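Local coordinates for periplasmic binding protein/LacI transcriptional regulator (Burkholderia graminis C4D1M, PDB 5HQJ) that binds D-arabinose in its pocket as a solute-binding protein, probably to supply a bacterial ABC transporter with sugar, at residues 217-222 with 245-250; 241-246 with 260-265. All coordinates share one frame; numbering follows the deposited sequence. Where two conformers were deposited one is given.

The two contacts follow one another along two successive beta-alpha-beta units: strand 211-216, helix 221-229, strand 242-246, helix 250-258, strand 263-266. Interaction 1 joins the loops leaving strands 211-216 and 242-246; interaction 2 pairs 242-246 with 263-266. Strand 242-246 serves both, Ala245 and Phe246 belong to both, and the centres of the two contacts lie about 9 Å apart. The three strands are parallel neighbours in the sheet of one lobe of the binding protein, so their loops emerge at the same, C-terminal, end of the strands, on the side where the arabinose sits. A probable hydrogen bond from Asp247 N to Met265 O (2.8 Å) connects interaction 1 directly to interaction 2.

Interaction 1: residues 217-222 with 245-250. With 64K (alpha-D-arabinopyranose), chain B.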
loop_
_atom_site.group_PDB
_atom_site.type_symbol
_atom_site.label_atom_id
_atom_site.label_comp_id
_atom_site.label_asym_id
_atom_site.label_seq_id
_atom_site.Cartn_x
_atom_site.Cartn_y
_atom_site.Cartn_z
ATOM N N VAL A 217 -4.041 8.237 2.507
ATOM C CA VAL A 217 -4.265 6.815 2.337
ATOM C C VAL A 217 -3.125 6.122 1.556
ATOM O O VAL A 217 -3.179 4.900 1.335
ATOM C CB VAL A 217 -5.612 6.507 1.635
ATOM C CG1 VAL A 217 -6.770 6.943 2.549
ATOM C CG2 VAL A 217 -5.694 7.084 0.173
ATOM N N SER A 218 -2.130 6.894 1.109
ATOM C CA SER A 218 -0.942 6.354 0.448
ATOM C C SER A 218 0.327 6.852 1.168
ATOM O O SER A 218 0.256 7.711 2.018
ATOM C CB SER A 218 -0.924 6.737 -1.026
ATOM O OG SER A 218 -0.650 8.103 -1.165
ATOM N N GLN A 219 1.484 6.280 0.861
ATOM C CA GLN A 219 2.627 6.518 1.742
ATOM C C GLN A 219 3.093 7.979 1.713
ATOM O O GLN A 219 3.663 8.418 2.691
ATOM C CB GLN A 219 3.810 5.570 1.434
ATOM C CG GLN A 219 4.160 5.361 -0.018
ATOM C CD GLN A 219 4.500 6.644 -0.714
ATOM O OE1 GLN A 219 3.689 7.200 -1.448
ATOM N NE2 GLN A 219 5.706 7.129 -0.488
ATOM N N VAL A 220 2.801 8.728 0.648
ATOM C CA VAL A 220 3.181 10.163 0.547
ATOM C C VAL A 220 2.335 11.171 1.375
ATOM O O VAL A 220 2.744 12.337 1.603
ATOM C CB VAL A 220 3.121 10.618 -0.918
ATOM C CG1 VAL A 220 1.688 10.965 -1.334
ATOM C CG2 VAL A 220 4.050 11.793 -1.154
ATOM N N GLY A 221 1.173 10.746 1.828
ATOM C CA GLY A 221 0.274 11.703 2.444
ATOM C C GLY A 221 0.827 12.238 3.746
ATOM O O GLY A 221 0.816 13.462 4.002
ATOM N N GLY A 222 1.345 11.336 4.582
ATOM C CA GLY A 222 1.972 11.757 5.823
ATOM C C GLY A 222 3.128 12.720 5.602
ATOM O O GLY A 222 3.182 13.781 6.209
ATOM N N ALA A 245 -2.411 8.991 8.674
ATOM C CA ALA A 245 -1.627 8.704 7.501
ATOM C C ALA A 245 -1.398 7.210 7.411
ATOM O O ALA A 245 -1.689 6.504 8.341
ATOM C CB ALA A 245 -0.290 9.451 7.543
ATOM N N PHE A 246 -0.888 6.781 6.270
ATOM C CA PHE A 246 -0.580 5.384 5.985
ATOM C C PHE A 246 0.924 5.140 5.921
ATOM O O PHE A 246 1.707 5.982 5.448
ATOM C CB PHE A 246 -1.240 4.964 4.660
ATOM C CG PHE A 246 -2.197 3.816 4.786
ATOM C CD1 PHE A 246 -1.783 2.529 4.532
ATOM C CD2 PHE A 246 -3.516 4.009 5.166
ATOM C CE1 PHE A 246 -2.664 1.476 4.664
ATOM C CE2 PHE A 246 -4.400 2.948 5.278
ATOM C CZ PHE A 246 -3.968 1.692 5.034
ATOM N N ASP A 247 1.304 3.975 6.447
ATOM C CA ASP A 247 2.654 3.399 6.372
ATOM C C ASP A 247 3.583 4.085 7.362
ATOM O O ASP A 247 3.170 4.989 8.097
ATOM C CB ASP A 247 3.173 3.452 4.947
ATOM C CG ASP A 247 2.252 2.724 3.963
ATOM O OD1 ASP A 247 1.671 1.652 4.319
ATOM O OD2 ASP A 247 2.064 3.211 2.827
ATOM N N ASP A 248 4.804 3.574 7.476
ATOM C CA ASP A 248 5.714 4.013 8.544
ATOM C C ASP A 248 7.060 4.452 7.983
ATOM O O ASP A 248 8.091 4.246 8.618
ATOM C CB ASP A 248 5.930 2.905 9.603
ATOM C CG ASP A 248 6.892 1.819 9.136
ATOM O OD1 ASP A 248 6.879 1.553 7.920
ATOM O OD2 ASP A 248 7.630 1.240 9.973
ATOM N N LEU A 249 7.033 5.068 6.804
ATOM C CA LEU A 249 8.204 5.769 6.251
ATOM C C LEU A 249 8.842 6.684 7.277
ATOM O O LEU A 249 8.128 7.297 8.058
ATOM C CB LEU A 249 7.804 6.633 5.068
ATOM C CG LEU A 249 7.769 6.083 3.660
ATOM C CD1 LEU A 249 6.812 4.913 3.566
ATOM C CD2 LEU A 249 7.365 7.248 2.758
ATOM N N PRO A 250 10.193 6.806 7.278
ATOM C CA PRO A 250 10.826 7.599 8.344
ATOM C C PRO A 250 10.252 9.017 8.524
ATOM O O PRO A 250 10.082 9.497 9.623
ATOM C CB PRO A 250 12.288 7.649 7.895
ATOM C CG PRO A 250 12.477 6.353 7.158
ATOM C CD PRO A 250 11.185 6.129 6.425
HETATM O O2 64K B . -0.091 -0.320 0.173
HETATM C C2 64K B . 0.365 0.866 -0.560
HETATM C C3 64K B . 1.182 1.688 0.385
HETATM O O3 64K B . 0.313 2.342 1.282
HETATM C C4 64K B . 1.956 2.788 -0.333
HETATM O O4 64K B . 1.084 3.803 -0.863
HETATM C C5 64K B . 2.702 2.218 -1.453
HETATM O O5 64K B . 1.763 1.652 -2.401
HETATM C C1 64K B . 1.195 0.444 -1.740
HETATM O O1 64K B . 0.380 -0.199 -2.642
HETATM O O HOH W 1 0.759 8.439 4.502
HETATM O O HOH W 2 4.350 6.713 5.282
#
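The Phe246 ring receives the carbonyl of Val217 over one face, with Val217 O 3.7 Å from Phe246 CG; Arg168 adds a cation-pi contact. The sugar approaches the same ring obliquely, its O3 lying 3.9 Å from Phe246 CD1. The second flat group is the Asp247 carboxylate. Its OD2 takes a very short hydrogen bond (2.5 Å) from sugar O3, while OD1 is held by Gln267 NE2, so both oxygens are engaged and the plane of the group is fixed. Phe246 closes strand 242-246 and Asp247 begins the loop after it, facing the loop that follows strand 211-216 in a beta-alpha-beta crossover of the type I periplasmic binding protein fold; Ser218, Gln219, Phe246 and Asp247 line the arabinose pocket.

Turned beside its backbone N (chi1 -57°), the Asp247 side chain also reaches Gln219, whose CB is 3.2 Å from Asp247 OD2. With chi1 at 44°, Gln219 CG sits between the backbone N and the carbonyl carbon and lies against C4 of the sugar, while Leu249 CD1 packs on Gln219 CB. The backbone contributes as well: Gln219 N donates to sugar O4 at 3.0 Å, with an N-H...O angle of 146°. Ser218 OG is hydrogen-bonded to Asp192, another pocket residue.

Between the two segments the direct contacts are packing, and two waters bridge several of the backbone polar atoms. Water 1 accepts from Phe246 N (2.9 Å) and from Gly222 N, and donates to Ser218 O. Water 2 donates to Phe246 O at 2.7 Å and to Gln219 O, with a weak bond from Leu249 N. Both backbone polar groups of Phe246 are thus tied through solvent to the facing segment. At the start of helix 221-229, Gly222, with no side chain, rests its CA 3.7 Å from Ala245 CB.

Interaction 2: residues 241-246 with 260-265; sequences LEVLAF and YIQGIM
Gln262 reaches across to the start of strand 242-246, and most of its side chain meets residues there. CB lies 3.2 Å from Glu242 OE2, and CG passes the same oxygen; the carboxylate and amide planes are 69° apart, so the two groups do not stack. A bend at chi2 (59°) then swings the amide back toward the backbone. At the tip, OE1 offers an in-plane lone pair to Val243 N at 2.9 Å, while NE2 turns to Gly259 O in a weak bond. The amide oxygen therefore takes a backbone N-H just ahead of the regular pairing.

Val243 O leads in from the loop, accepting from Gln262 N (2.9 Å). At Gly263, whose N adds a weak bond to the same oxygen, the backbones join as parallel strands of a beta-alpha-beta unit, closed through helix 250-258. Ala245 then bonds both ways along its neighbour: its N donates to Gly263 O at 3.0 Å, and its O accepts from Met265 N at 2.9 Å.

On the face of Leu244 and Phe246, Leu244 CD2 lies 3.8 Å from Gly263 CA, and selenomethionine Met265 sets its CB over the Phe246 ring face opposite Val217 O, 3.9 Å from the centroid and 17° off the normal, a CH-pi contact. On the face of Ala245 and Ile264, Ala245 CB meets Ile264 CG2 (4.0 Å); the loop residue Ile261 adds its CG2.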
loop_
_atom_site.group_PDB
_atom_site.type_symbol
_atom_site.label_atom_id
_atom_site.label_comp_id
_atom_site.label_asym_id
_atom_site.label_seq_id
_atom_site.Cartn_x
_atom_site.Cartn_y
_atom_site.Cartn_z
ATOM N N LEU A 241 -5.248 20.428 13.233
ATOM C CA LEU A 241 -5.770 19.371 12.386
ATOM C C LEU A 241 -5.528 18.021 12.981
ATOM O O LEU A 241 -4.483 17.778 13.595
ATOM C CB LEU A 241 -5.102 19.410 11.029
ATOM C CG LEU A 241 -5.428 20.497 10.043
ATOM C CD1 LEU A 241 -4.536 20.237 8.852
ATOM C CD2 LEU A 241 -6.896 20.495 9.672
ATOM N N GLU A 242 -6.466 17.119 12.758
ATOM C CA GLU A 242 -6.228 15.738 13.011
ATOM C C GLU A 242 -5.798 15.043 11.722
ATOM O O GLU A 242 -6.589 14.957 10.760
ATOM C CB GLU A 242 -7.504 15.115 13.570
ATOM C CG GLU A 242 -7.330 13.821 14.281
ATOM C CD GLU A 242 -6.686 13.967 15.663
ATOM O OE1 GLU A 242 -6.789 15.037 16.304
ATOM O OE2 GLU A 242 -6.087 12.978 16.105
ATOM N N VAL A 243 -4.574 14.529 11.723
ATOM C CA VAL A 243 -3.974 13.936 10.547
ATOM C C VAL A 243 -3.716 12.450 10.766
ATOM O O VAL A 243 -3.009 12.038 11.676
ATOM C CB VAL A 243 -2.641 14.637 10.171
ATOM C CG1 VAL A 243 -1.988 13.962 8.939
ATOM C CG2 VAL A 243 -2.867 16.142 9.957
ATOM N N LEU A 244 -4.304 11.640 9.913
ATOM C CA LEU A 244 -4.114 10.192 9.916
ATOM C C LEU A 244 -3.463 9.788 8.602
ATOM O O LEU A 244 -3.900 10.214 7.528
ATOM C CB LEU A 244 -5.449 9.461 10.098
ATOM C CG LEU A 244 -6.255 9.802 11.345
ATOM C CD1 LEU A 244 -7.580 8.988 11.424
ATOM C CD2 LEU A 244 -5.425 9.497 12.609
ATOM N N ALA A 245 -2.411 8.991 8.674
ATOM C CA ALA A 245 -1.627 8.704 7.501
ATOM C C ALA A 245 -1.398 7.210 7.411
ATOM O O ALA A 245 -1.689 6.504 8.341
ATOM C CB ALA A 245 -0.290 9.451 7.543
ATOM N N PHE A 246 -0.888 6.781 6.270
ATOM C CA PHE A 246 -0.580 5.384 5.985
ATOM C C PHE A 246 0.924 5.140 5.921
ATOM O O PHE A 246 1.707 5.982 5.448
ATOM C CB PHE A 246 -1.240 4.964 4.660
ATOM C CG PHE A 246 -2.197 3.816 4.786
ATOM C CD1 PHE A 246 -1.783 2.529 4.532
ATOM C CD2 PHE A 246 -3.516 4.009 5.166
ATOM C CE1 PHE A 246 -2.664 1.476 4.664
ATOM C CE2 PHE A 246 -4.400 2.948 5.278
ATOM C CZ PHE A 246 -3.968 1.692 5.034
ATOM N N TYR A 260 2.959 16.488 14.006
ATOM C CA TYR A 260 2.317 16.903 12.747
ATOM C C TYR A 260 1.320 15.854 12.232
ATOM O O TYR A 260 0.427 16.159 11.427
ATOM C CB TYR A 260 3.387 17.179 11.693
ATOM C CG TYR A 260 4.236 18.366 11.975
ATOM C CD1 TYR A 260 3.669 19.611 12.025
ATOM C CD2 TYR A 260 5.600 18.235 12.184
ATOM C CE1 TYR A 260 4.436 20.741 12.273
ATOM C CE2 TYR A 260 6.379 19.359 12.441
ATOM C CZ TYR A 260 5.774 20.608 12.489
ATOM O OH TYR A 260 6.493 21.763 12.735
ATOM N N ILE A 261 1.524 14.621 12.672
ATOM C CA ILE A 261 0.672 13.479 12.368
ATOM C C ILE A 261 0.205 12.904 13.699
ATOM O O ILE A 261 1.006 12.808 14.636
ATOM C CB ILE A 261 1.454 12.449 11.513
ATOM C CG1 ILE A 261 1.914 13.121 10.203
ATOM C CG2 ILE A 261 0.651 11.153 11.250
ATOM C CD1 ILE A 261 2.795 12.276 9.318
ATOM N N GLN A 262 -1.073 12.551 13.797
ATOM C CA GLN A 262 -1.681 12.069 15.051
ATOM C C GLN A 262 -1.830 10.560 15.111
ATOM O O GLN A 262 -1.870 9.979 16.188
ATOM C CB GLN A 262 -3.046 12.729 15.257
ATOM C CG GLN A 262 -3.001 14.173 15.746
ATOM C CD GLN A 262 -2.243 15.087 14.814
ATOM O OE1 GLN A 262 -2.549 15.180 13.627
ATOM N NE2 GLN A 262 -1.216 15.730 15.333
ATOM N N GLY A 263 -1.908 9.917 13.957
ATOM C CA GLY A 263 -2.057 8.473 13.921
ATOM C C GLY A 263 -1.630 7.938 12.586
ATOM O O GLY A 263 -1.761 8.643 11.569
ATOM N N ILE A 264 -1.109 6.722 12.554
ATOM C CA ILE A 264 -0.903 6.095 11.278
ATOM C C ILE A 264 -1.486 4.677 11.251
ATOM O O ILE A 264 -1.930 4.094 12.265
ATOM C CB ILE A 264 0.575 6.088 10.885
ATOM C CG1 ILE A 264 1.402 5.316 11.921
ATOM C CG2 ILE A 264 1.095 7.514 10.725
ATOM C CD1 ILE A 264 2.910 5.302 11.682
HETATM N N MSE A 265 -1.535 4.159 10.042
HETATM C CA MSE A 265 -1.928 2.777 9.789
HETATM C C MSE A 265 -0.728 2.059 9.193
HETATM O O MSE A 265 -0.314 2.433 8.091
HETATM C CB MSE A 265 -3.135 2.699 8.838
HETATM C CG MSE A 265 -4.340 3.503 9.277
HETATM SE SE MSE A 265 -5.180 2.635 10.799
HETATM C CE MSE A 265 -6.039 1.140 9.904
#